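Local coordinates for vascular endothelial cadherin (Gallus gallus, PDB 3PPE), which mediates calcium-dependent, homophilic adhesion between endothelial cells, its two outermost extracellular cadherin domains pairing as a strand-swapped dimer, at the calcium ion site and the interface of chains A and B. Coordinates in Å, arbitrary orientation; residue numbers count along the deposited sequence, not the author numbering. Chains: chain A/B, Vascular endothelial cadherin.

Contact 1 lies at the junction between the two cadherin domains of chain A, whereas contacts 2 and 3 belong to the swapped interface between the N-terminal domains of chains A and B. The C-alpha centre of contact 1 is about 28 Å from that of contact 2 and about 37 Å from that of contact 3. Contacts 2 and 3 are neighbours, their centres about 11 Å apart, and share B:Trp4: contact 2 packs the two swapped segments against each other where they cross the two-fold axis, and contact 3 docks one N-terminus in its partner. The calcium site stiffens the rod that presents this adhesive face.

Contact 1: the calcium ion site. Residues chain A 96, 98-101, 130, 132, 139-140, 184, 186-188. With CA (calcium ion), chain C.
The backbone of A:Asn98 to A:Ala101 is extended apart from the turn at A:Asp99, and its A:Asn100 carbonyl O binds the calcium ion at 2.3 Å, as does the carbonyl O of A:His139 from another loop. Side chains bring the modelled shell to seven oxygens. A:Asp130 straddles the ion with both carboxylate oxygens, while A:Asp132 gives this ion OD2, at 2.4 Å, and also serves a neighbouring calcium. That oxygen also takes the backbone N-H of A:Asn100 on its syn lone pair, and A:Asp130 OD1 takes that of A:Asp132 on its anti lone pair, so the linker braces A:Asp132, and the A:Asp130 loop its own ligand. A:Asn98, its CG anti to the backbone N (chi1 -164°), turns OD1 to the metal and sends ND2, in the amide plane, to A:Asp184 OD1 at 2.8 Å. A:Asp184 stands in the crowded position, chi1 75°: OD1 binds calcium at 2.6 Å, and OD2 accepts the backbone N-H groups of A:Gly187 and A:Leu188. An alanine in place of A:Asp184 would remove both oxygens and probably loosen the calcium and the turn behind it. In the second shell, A:His139 lays one ring face against A:Asn98 CB and points ND1, in the ring plane, to A:Asp96 OD1 at 2.8 Å. This is one of the calcium sites between successive cadherin domains; by tying the linker to the second domain it rigidifies their connection.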
loop_
_atom_site.group_PDB
_atom_site.type_symbol
_atom_site.label_atom_id
_atom_site.label_comp_id
_atom_site.label_asym_id
_atom_site.label_seq_id
_atom_site.Cartn_x
_atom_site.Cartn_y
_atom_site.Cartn_z
ATOM N N ASP A 96 9.992 6.558 5.719
ATOM C CA ASP A 96 10.365 7.084 7.025
ATOM C C ASP A 96 9.183 7.619 7.831
ATOM O O ASP A 96 8.385 8.390 7.317
ATOM C CB ASP A 96 11.356 8.246 6.805
ATOM C CG ASP A 96 12.050 8.678 8.084
ATOM O OD1 ASP A 96 12.133 9.904 8.331
ATOM O OD2 ASP A 96 12.527 7.813 8.850
ATOM N N ASN A 98 8.697 9.953 11.477
ATOM C CA ASN A 98 9.463 10.744 12.425
ATOM C C ASN A 98 9.497 10.064 13.799
ATOM O O ASN A 98 8.648 10.284 14.639
ATOM C CB ASN A 98 8.925 12.183 12.528
ATOM C CG ASN A 98 9.944 13.096 13.189
ATOM O OD1 ASN A 98 11.150 12.969 12.918
ATOM N ND2 ASN A 98 9.512 13.942 14.082
ATOM N N ASP A 99 10.479 9.205 14.023
ATOM C CA ASP A 99 10.542 8.476 15.278
ATOM C C ASP A 99 11.867 8.640 16.035
ATOM O O ASP A 99 12.123 7.932 16.987
ATOM C CB ASP A 99 10.156 6.994 15.083
ATOM C CG ASP A 99 11.039 6.240 14.085
ATOM O OD1 ASP A 99 11.683 6.835 13.176
ATOM O OD2 ASP A 99 11.070 4.968 14.197
ATOM N N ASN A 100 12.701 9.591 15.591
ATOM C CA ASN A 100 13.937 9.919 16.265
ATOM C C ASN A 100 14.025 11.402 16.584
ATOM O O ASN A 100 13.622 12.274 15.787
ATOM C CB ASN A 100 15.180 9.466 15.457
ATOM C CG ASN A 100 15.241 7.948 15.271
ATOM O OD1 ASN A 100 14.640 7.411 14.341
ATOM N ND2 ASN A 100 15.918 7.250 16.171
ATOM N N ALA A 101 14.548 11.695 17.758
ATOM C CA ALA A 101 14.807 13.094 18.133
ATOM C C ALA A 101 16.295 13.403 17.828
ATOM O O ALA A 101 17.120 12.485 17.685
ATOM C CB ALA A 101 14.469 13.320 19.612
ATOM N N ASP A 130 19.924 13.926 13.869
ATOM C CA ASP A 130 18.623 13.282 13.951
ATOM C C ASP A 130 18.674 12.138 12.955
ATOM O O ASP A 130 18.937 12.371 11.773
ATOM C CB ASP A 130 17.560 14.285 13.541
ATOM C CG ASP A 130 16.155 13.768 13.751
ATOM O OD1 ASP A 130 15.767 12.678 13.240
ATOM O OD2 ASP A 130 15.394 14.505 14.358
ATOM N N ASP A 132 16.423 10.275 11.583
ATOM C CA ASP A 132 15.381 10.171 10.564
ATOM C C ASP A 132 15.900 10.574 9.185
ATOM O O ASP A 132 17.053 11.017 9.030
ATOM C CB ASP A 132 14.098 10.926 10.969
ATOM C CG ASP A 132 13.479 10.345 12.211
ATOM O OD1 ASP A 132 13.353 9.118 12.249
ATOM O OD2 ASP A 132 13.149 11.077 13.187
ATOM N N HIS A 139 11.808 15.803 8.918
ATOM C CA HIS A 139 11.960 14.706 9.865
ATOM C C HIS A 139 13.311 14.770 10.570
ATOM O O HIS A 139 13.432 14.393 11.736
ATOM C CB HIS A 139 11.801 13.360 9.155
ATOM C CG HIS A 139 10.376 12.985 8.884
ATOM N ND1 HIS A 139 9.993 11.703 8.558
ATOM C CD2 HIS A 139 9.243 13.726 8.892
ATOM C CE1 HIS A 139 8.686 11.668 8.376
ATOM N NE2 HIS A 139 8.206 12.883 8.572
ATOM N N ALA A 140 14.324 15.248 9.855
ATOM C CA ALA A 140 15.665 15.345 10.402
ATOM C C ALA A 140 16.087 16.822 10.425
ATOM O O ALA A 140 17.279 17.152 10.394
ATOM C CB ALA A 140 16.598 14.546 9.560
ATOM N N ASP A 184 13.625 18.465 16.621
ATOM C CA ASP A 184 13.319 18.464 15.196
ATOM C C ASP A 184 12.031 19.227 14.908
ATOM O O ASP A 184 11.225 19.466 15.808
ATOM C CB ASP A 184 13.211 17.031 14.671
ATOM C CG ASP A 184 11.918 16.355 15.086
ATOM O OD1 ASP A 184 11.851 15.109 15.026
ATOM O OD2 ASP A 184 10.970 17.070 15.472
ATOM N N LEU A 186 9.280 18.905 13.822
ATOM C CA LEU A 186 7.968 18.354 14.140
ATOM C C LEU A 186 7.771 18.236 15.647
ATOM O O LEU A 186 6.693 17.870 16.115
ATOM C CB LEU A 186 7.785 16.989 13.477
ATOM C CG LEU A 186 7.541 16.995 11.966
ATOM C CD1 LEU A 186 8.844 17.220 11.213
ATOM C CD2 LEU A 186 6.878 15.701 11.523
ATOM N N GLY A 187 8.819 18.547 16.403
ATOM C CA GLY A 187 8.684 18.814 17.823
ATOM C C GLY A 187 9.290 17.718 18.679
ATOM O O GLY A 187 9.186 17.747 19.905
ATOM N N LEU A 188 9.925 16.749 18.029
ATOM C CA LEU A 188 10.417 15.561 18.716
ATOM C C LEU A 188 11.641 15.882 19.566
ATOM O O LEU A 188 12.700 16.228 19.042
ATOM C CB LEU A 188 10.752 14.460 17.708
ATOM C CG LEU A 188 10.230 13.061 18.036
ATOM C CD1 LEU A 188 8.749 13.102 18.373
ATOM C CD2 LEU A 188 10.496 12.104 16.883
HETATM CA CA CA C . 13.337 13.355 13.773
#

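Contact 2: the interface of chains A and B. Residues chain A 4-7; chain B 4-7.
In this domain-swapped cadherin dimer, the exchanged N-terminal segments cross at the two-fold axis, at the second of their two swapped tryptophans. A:Trp4 leaves its backbone with CG anti to the carbonyl carbon, chi1 -76°, and its CB lies 3.9 Å from the CB of B:Trp4, its own symmetry mate. From CG outward the indole runs beneath B:Asn5. CG and CD2 face the CA and CB of that residue, with CD2 3.7 Å from B:Asn5 CA. On the pyrrole side, CD1, NE1 and CE2 all lie near B:Asn5 CB, which sits over the face of the five-membered ring, 3.8 Å from its centroid, in a CH-pi contact. The touch comes from the aliphatic root of the asparagine: its CG occupies the crowded position between backbone N and carbonyl carbon (chi1 61°), and its amide plane is turned 74° from the indole. On the benzene side, CE3 lies by B:Asn5 CA and the carbonyl O of B:Trp4. Farther out, A:Trp4 CZ3 meets the CE methyl of B:Met7 at 4.1 Å. The methionine chain, extended beyond CG, crosses the indole at about a right angle and arrives tip first. With the chains exchanged, A:Asn5 covers the B:Trp4 ring, its CA also making a CH-pi contact 4.0 Å from the six-membered centroid. Outside the packing, A:Arg6 NH1 folds back to the carbonyl O of A:Asn5 at 3.0 Å, approaching from above the carbonyl plane.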
loop_
_atom_site.group_PDB
_atom_site.type_symbol
_atom_site.label_atom_id
_atom_site.label_comp_id
_atom_site.label_asym_id
_atom_site.label_seq_id
_atom_site.Cartn_x
_atom_site.Cartn_y
_atom_site.Cartn_z
ATOM N N TRP A 4 9.656 3.317 -11.715
ATOM C CA TRP A 4 8.410 2.602 -11.472
ATOM C C TRP A 4 8.635 1.223 -10.803
ATOM O O TRP A 4 7.715 0.677 -10.222
ATOM C CB TRP A 4 7.640 2.439 -12.789
ATOM C CG TRP A 4 6.952 3.683 -13.269
ATOM C CD1 TRP A 4 7.289 4.438 -14.371
ATOM C CD2 TRP A 4 5.792 4.308 -12.692
ATOM N NE1 TRP A 4 6.406 5.496 -14.498
ATOM C CE2 TRP A 4 5.490 5.444 -13.480
ATOM C CE3 TRP A 4 4.980 4.020 -11.584
ATOM C CZ2 TRP A 4 4.409 6.296 -13.196
ATOM C CZ3 TRP A 4 3.899 4.880 -11.303
ATOM C CH2 TRP A 4 3.641 5.999 -12.110
ATOM N N ASN A 5 9.842 0.672 -10.890
ATOM C CA ASN A 5 10.142 -0.642 -10.271
ATOM C C ASN A 5 10.497 -0.545 -8.789
ATOM O O ASN A 5 11.607 -0.844 -8.379
ATOM C CB ASN A 5 11.211 -1.425 -11.050
ATOM C CG ASN A 5 12.541 -0.701 -11.108
ATOM O OD1 ASN A 5 12.601 0.547 -11.164
ATOM N ND2 ASN A 5 13.633 -1.478 -11.109
ATOM N N ARG A 6 9.520 -0.110 -8.013
ATOM C CA ARG A 6 9.662 0.203 -6.617
ATOM C C ARG A 6 8.365 -0.176 -5.898
ATOM O O ARG A 6 7.274 -0.050 -6.458
ATOM C CB ARG A 6 9.829 1.711 -6.427
ATOM C CG ARG A 6 11.112 2.316 -6.941
ATOM C CD ARG A 6 12.288 2.062 -5.981
ATOM N NE ARG A 6 13.543 2.615 -6.484
ATOM C CZ ARG A 6 14.323 2.044 -7.412
ATOM N NH1 ARG A 6 13.983 0.879 -7.974
ATOM N NH2 ARG A 6 15.462 2.653 -7.779
ATOM N N MET A 7 8.511 -0.611 -4.651
ATOM C CA MET A 7 7.386 -0.744 -3.733
ATOM C C MET A 7 7.785 0.047 -2.494
ATOM O O MET A 7 8.969 0.265 -2.250
ATOM C CB MET A 7 7.141 -2.215 -3.361
ATOM C CG MET A 7 6.807 -3.113 -4.561
ATOM S SD MET A 7 6.307 -4.738 -4.051
ATOM C CE MET A 7 6.133 -5.513 -5.658
ATOM N N TRP B 4 5.201 -2.270 -14.505
ATOM C CA TRP B 4 5.577 -1.565 -13.306
ATOM C C TRP B 4 4.849 -0.227 -13.121
ATOM O O TRP B 4 4.784 0.273 -11.996
ATOM C CB TRP B 4 7.098 -1.381 -13.260
ATOM C CG TRP B 4 7.825 -2.629 -12.832
ATOM C CD1 TRP B 4 8.627 -3.420 -13.599
ATOM C CD2 TRP B 4 7.801 -3.219 -11.525
ATOM N NE1 TRP B 4 9.133 -4.446 -12.840
ATOM C CE2 TRP B 4 8.631 -4.354 -11.567
ATOM C CE3 TRP B 4 7.178 -2.877 -10.317
ATOM C CZ2 TRP B 4 8.843 -5.171 -10.455
ATOM C CZ3 TRP B 4 7.395 -3.693 -9.195
ATOM C CH2 TRP B 4 8.232 -4.818 -9.281
ATOM N N ASN B 5 4.315 0.343 -14.204
ATOM C CA ASN B 5 3.657 1.689 -14.139
ATOM C C ASN B 5 2.190 1.557 -13.740
ATOM O O ASN B 5 1.273 1.862 -14.503
ATOM C CB ASN B 5 3.835 2.476 -15.453
ATOM C CG ASN B 5 3.217 1.770 -16.659
ATOM O OD1 ASN B 5 3.200 0.540 -16.735
ATOM N ND2 ASN B 5 2.718 2.554 -17.611
ATOM N N ARG B 6 2.018 1.017 -12.531
ATOM C CA ARG B 6 0.740 0.716 -11.937
ATOM C C ARG B 6 0.702 1.046 -10.454
ATOM O O ARG B 6 1.673 0.855 -9.723
ATOM C CB ARG B 6 0.462 -0.778 -12.017
ATOM C CG ARG B 6 0.312 -1.350 -13.377
ATOM C CD ARG B 6 -1.118 -1.269 -13.888
ATOM N NE ARG B 6 -0.970 -0.912 -15.288
ATOM C CZ ARG B 6 -1.156 -1.710 -16.329
ATOM N NH1 ARG B 6 -1.578 -2.959 -16.135
ATOM N NH2 ARG B 6 -0.920 -1.242 -17.572
ATOM N N MET B 7 -0.473 1.449 -10.000
ATOM C CA MET B 7 -0.762 1.543 -8.594
ATOM C C MET B 7 -2.003 0.710 -8.389
ATOM O O MET B 7 -2.762 0.454 -9.352
ATOM C CB MET B 7 -1.031 3.011 -8.200
ATOM C CG MET B 7 0.149 3.925 -8.433
ATOM S SD MET B 7 -0.072 5.568 -7.768
ATOM C CE MET B 7 1.498 6.279 -8.225
#

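Contact 3: the interface of chains A and B. Residues chain A 24-27, 35, 73-75, 85-86, 88; chain B 1-4.
Residues 1 to 4 of chain B lie antiparallel to the A:Leu24 to A:Ser27 loop and reach strands 33-39, 68-77 and 88-95 and the A:Glu85–A:Pro86 loop of chain A. Backbone bonds flank the A:Ser26–B:Trp2 bridge: B:Ile3 N gives to A:Thr25 O at 2.8 Å, and A:Ser27 N to B:Asp1 O. The terminal amine of B:Asp1 reaches A:Ser27 OG and the syn lone pair of A:Glu85 OE2, whose anti lone pair takes A:Ser26 OG; this pairing would favour a charged amine. CG anti to the carbonyl carbon (chi1 -70°) sends B:Trp2 into the partner, which hides 150 Å² of it. Its NE1 meets A:Pro86 O at 2.7 Å, in the ring plane and nearly along the C=O axis. A:Ser88 CB covers one indole face, 3.4 Å from the five-membered centroid; A:Ser26 CB and A:Glu85 CG lie off-centre over the other. At the benzene tip, CH2 touches A:Ala73 CB at 3.6 Å, and CZ3 meets the edge of A:Tyr35. B:Trp4 NE1 gives to A:Ser88 OG at 2.9 Å. That OG stands anti to its backbone N (chi1 180°). B:Trp4 CH2 touches A:Leu24 CD2, and a water sits over the indole face. Both tryptophans enter the partner's cadherin domain, B:Trp2 deep between its strands and B:Trp4 nearer the dimer axis.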
loop_
_atom_site.group_PDB
_atom_site.type_symbol
_atom_site.label_atom_id
_atom_site.label_comp_id
_atom_site.label_asym_id
_atom_site.label_seq_id
_atom_site.Cartn_x
_atom_site.Cartn_y
_atom_site.Cartn_z
ATOM N N LEU A 24 3.318 -7.357 -7.608
ATOM C CA LEU A 24 3.987 -7.633 -8.868
ATOM C C LEU A 24 2.974 -7.865 -9.965
ATOM O O LEU A 24 1.930 -8.444 -9.704
ATOM C CB LEU A 24 4.843 -8.903 -8.732
ATOM C CG LEU A 24 6.035 -8.836 -7.758
ATOM C CD1 LEU A 24 6.606 -10.265 -7.625
ATOM C CD2 LEU A 24 7.069 -7.858 -8.321
ATOM N N THR A 25 3.292 -7.441 -11.189
ATOM C CA THR A 25 2.461 -7.796 -12.350
ATOM C C THR A 25 3.308 -8.180 -13.562
ATOM O O THR A 25 4.086 -7.380 -14.044
ATOM C CB THR A 25 1.485 -6.659 -12.749
ATOM O OG1 THR A 25 0.694 -6.265 -11.620
ATOM C CG2 THR A 25 0.535 -7.120 -13.889
ATOM N N SER A 26 3.146 -9.415 -14.036
ATOM C CA SER A 26 3.652 -9.849 -15.346
ATOM C C SER A 26 2.472 -9.995 -16.267
ATOM O O SER A 26 1.420 -10.431 -15.837
ATOM C CB SER A 26 4.305 -11.221 -15.255
ATOM O OG SER A 26 4.346 -11.846 -16.539
ATOM N N SER A 27 2.649 -9.630 -17.533
ATOM C CA SER A 27 1.580 -9.770 -18.528
ATOM C C SER A 27 1.344 -11.198 -18.997
ATOM O O SER A 27 0.414 -11.233 -19.803
ATOM C CB SER A 27 1.862 -8.834 -19.697
ATOM O OG SER A 27 2.916 -9.348 -20.487
ATOM N N TYR A 35 4.396 -16.235 -9.195
ATOM C CA TYR A 35 5.365 -15.208 -8.877
ATOM C C TYR A 35 6.312 -15.730 -7.808
ATOM O O TYR A 35 5.876 -16.266 -6.792
ATOM C CB TYR A 35 4.655 -13.937 -8.382
ATOM C CG TYR A 35 3.815 -13.253 -9.420
ATOM C CD1 TYR A 35 2.446 -13.484 -9.504
ATOM C CD2 TYR A 35 4.380 -12.341 -10.317
ATOM C CE1 TYR A 35 1.659 -12.832 -10.462
ATOM C CE2 TYR A 35 3.587 -11.681 -11.290
ATOM C CZ TYR A 35 2.247 -11.939 -11.364
ATOM O OH TYR A 35 1.469 -11.286 -12.313
ATOM N N ALA A 73 12.181 -10.342 -9.186
ATOM C CA ALA A 73 10.946 -11.054 -9.404
ATOM C C ALA A 73 11.061 -12.016 -10.592
ATOM O O ALA A 73 11.738 -11.725 -11.573
ATOM C CB ALA A 73 9.800 -10.044 -9.606
ATOM N N HIS A 74 10.393 -13.161 -10.488
ATOM C CA HIS A 74 10.218 -14.053 -11.628
ATOM C C HIS A 74 8.750 -14.425 -11.819
ATOM O O HIS A 74 7.885 -13.981 -11.064
ATOM C CB HIS A 74 11.061 -15.317 -11.454
ATOM C CG HIS A 74 12.427 -15.059 -10.892
ATOM N ND1 HIS A 74 13.583 -15.382 -11.569
ATOM C CD2 HIS A 74 12.819 -14.510 -9.717
ATOM C CE1 HIS A 74 14.629 -15.043 -10.836
ATOM N NE2 HIS A 74 14.193 -14.512 -9.708
ATOM N N ILE A 75 8.478 -15.241 -12.831
ATOM C CA ILE A 75 7.185 -15.902 -12.957
ATOM C C ILE A 75 7.326 -17.269 -13.618
ATOM O O ILE A 75 7.814 -17.377 -14.743
ATOM C CB ILE A 75 6.192 -15.048 -13.769
ATOM C CG1 ILE A 75 4.790 -15.658 -13.706
ATOM C CG2 ILE A 75 6.658 -14.919 -15.211
ATOM C CD1 ILE A 75 3.701 -14.739 -14.216
ATOM N N GLU A 85 9.328 -15.447 -17.922
ATOM C CA GLU A 85 9.756 -14.085 -18.170
ATOM C C GLU A 85 11.207 -13.944 -17.801
ATOM O O GLU A 85 11.705 -14.735 -16.998
ATOM C CB GLU A 85 8.984 -13.108 -17.251
ATOM C CG GLU A 85 7.480 -13.023 -17.524
ATOM C CD GLU A 85 7.138 -11.967 -18.566
ATOM O OE1 GLU A 85 7.967 -11.709 -19.455
ATOM O OE2 GLU A 85 6.029 -11.409 -18.488
ATOM N N PRO A 86 11.871 -12.898 -18.335
ATOM C CA PRO A 86 13.165 -12.476 -17.819
ATOM C C PRO A 86 12.943 -12.004 -16.381
ATOM O O PRO A 86 11.878 -11.500 -16.063
ATOM C CB PRO A 86 13.530 -11.272 -18.711
ATOM C CG PRO A 86 12.229 -10.799 -19.249
ATOM C CD PRO A 86 11.414 -12.028 -19.441
ATOM N N SER A 88 13.046 -9.637 -13.025
ATOM C CA SER A 88 12.886 -8.179 -12.985
ATOM C C SER A 88 13.343 -7.678 -11.617
ATOM O O SER A 88 12.756 -8.033 -10.596
ATOM C CB SER A 88 11.424 -7.795 -13.243
ATOM O OG SER A 88 11.259 -6.400 -13.196
ATOM N N ASP B 1 5.603 -9.601 -20.157
ATOM C CA ASP B 1 6.380 -8.363 -19.922
ATOM C C ASP B 1 5.992 -7.988 -18.478
ATOM O O ASP B 1 4.892 -8.293 -18.036
ATOM C CB ASP B 1 5.889 -7.329 -20.926
ATOM C CG ASP B 1 6.736 -6.096 -20.986
ATOM O OD1 ASP B 1 7.825 -6.074 -20.360
ATOM O OD2 ASP B 1 6.296 -5.134 -21.663
ATOM N N TRP B 2 6.891 -7.355 -17.744
ATOM C CA TRP B 2 6.579 -6.904 -16.391
ATOM C C TRP B 2 5.949 -5.540 -16.486
ATOM O O TRP B 2 6.457 -4.703 -17.214
ATOM C CB TRP B 2 7.857 -6.827 -15.575
ATOM C CG TRP B 2 8.439 -8.217 -15.252
ATOM C CD1 TRP B 2 9.474 -8.864 -15.919
ATOM C CD2 TRP B 2 8.042 -9.093 -14.180
ATOM N NE1 TRP B 2 9.725 -10.087 -15.327
ATOM C CE2 TRP B 2 8.867 -10.252 -14.261
ATOM C CE3 TRP B 2 7.068 -9.021 -13.166
ATOM C CZ2 TRP B 2 8.741 -11.324 -13.365
ATOM C CZ3 TRP B 2 6.948 -10.099 -12.258
ATOM C CH2 TRP B 2 7.778 -11.226 -12.375
ATOM N N ILE B 3 4.842 -5.310 -15.784
ATOM C CA ILE B 3 4.151 -4.027 -15.792
ATOM C C ILE B 3 4.353 -3.282 -14.477
ATOM O O ILE B 3 3.849 -3.700 -13.401
ATOM C CB ILE B 3 2.648 -4.226 -16.062
ATOM C CG1 ILE B 3 2.430 -4.814 -17.457
ATOM C CG2 ILE B 3 1.902 -2.911 -15.909
ATOM C CD1 ILE B 3 1.008 -5.261 -17.716
ATOM N N TRP B 4 5.201 -2.270 -14.505
ATOM C CA TRP B 4 5.577 -1.565 -13.306
ATOM C C TRP B 4 4.849 -0.227 -13.121
ATOM O O TRP B 4 4.784 0.273 -11.996
ATOM C CB TRP B 4 7.098 -1.381 -13.260
ATOM C CG TRP B 4 7.825 -2.629 -12.832
ATOM C CD1 TRP B 4 8.627 -3.420 -13.599
ATOM C CD2 TRP B 4 7.801 -3.219 -11.525
ATOM N NE1 TRP B 4 9.133 -4.446 -12.840
ATOM C CE2 TRP B 4 8.631 -4.354 -11.567
ATOM C CE3 TRP B 4 7.178 -2.877 -10.317
ATOM C CZ2 TRP B 4 8.843 -5.171 -10.455
ATOM C CZ3 TRP B 4 7.395 -3.693 -9.195
ATOM C CH2 TRP B 4 8.232 -4.818 -9.281
HETATM O O HOH W 1 5.426 -5.797 -11.481
HETATM O O HOH W 2 2.246 -4.065 -10.675
#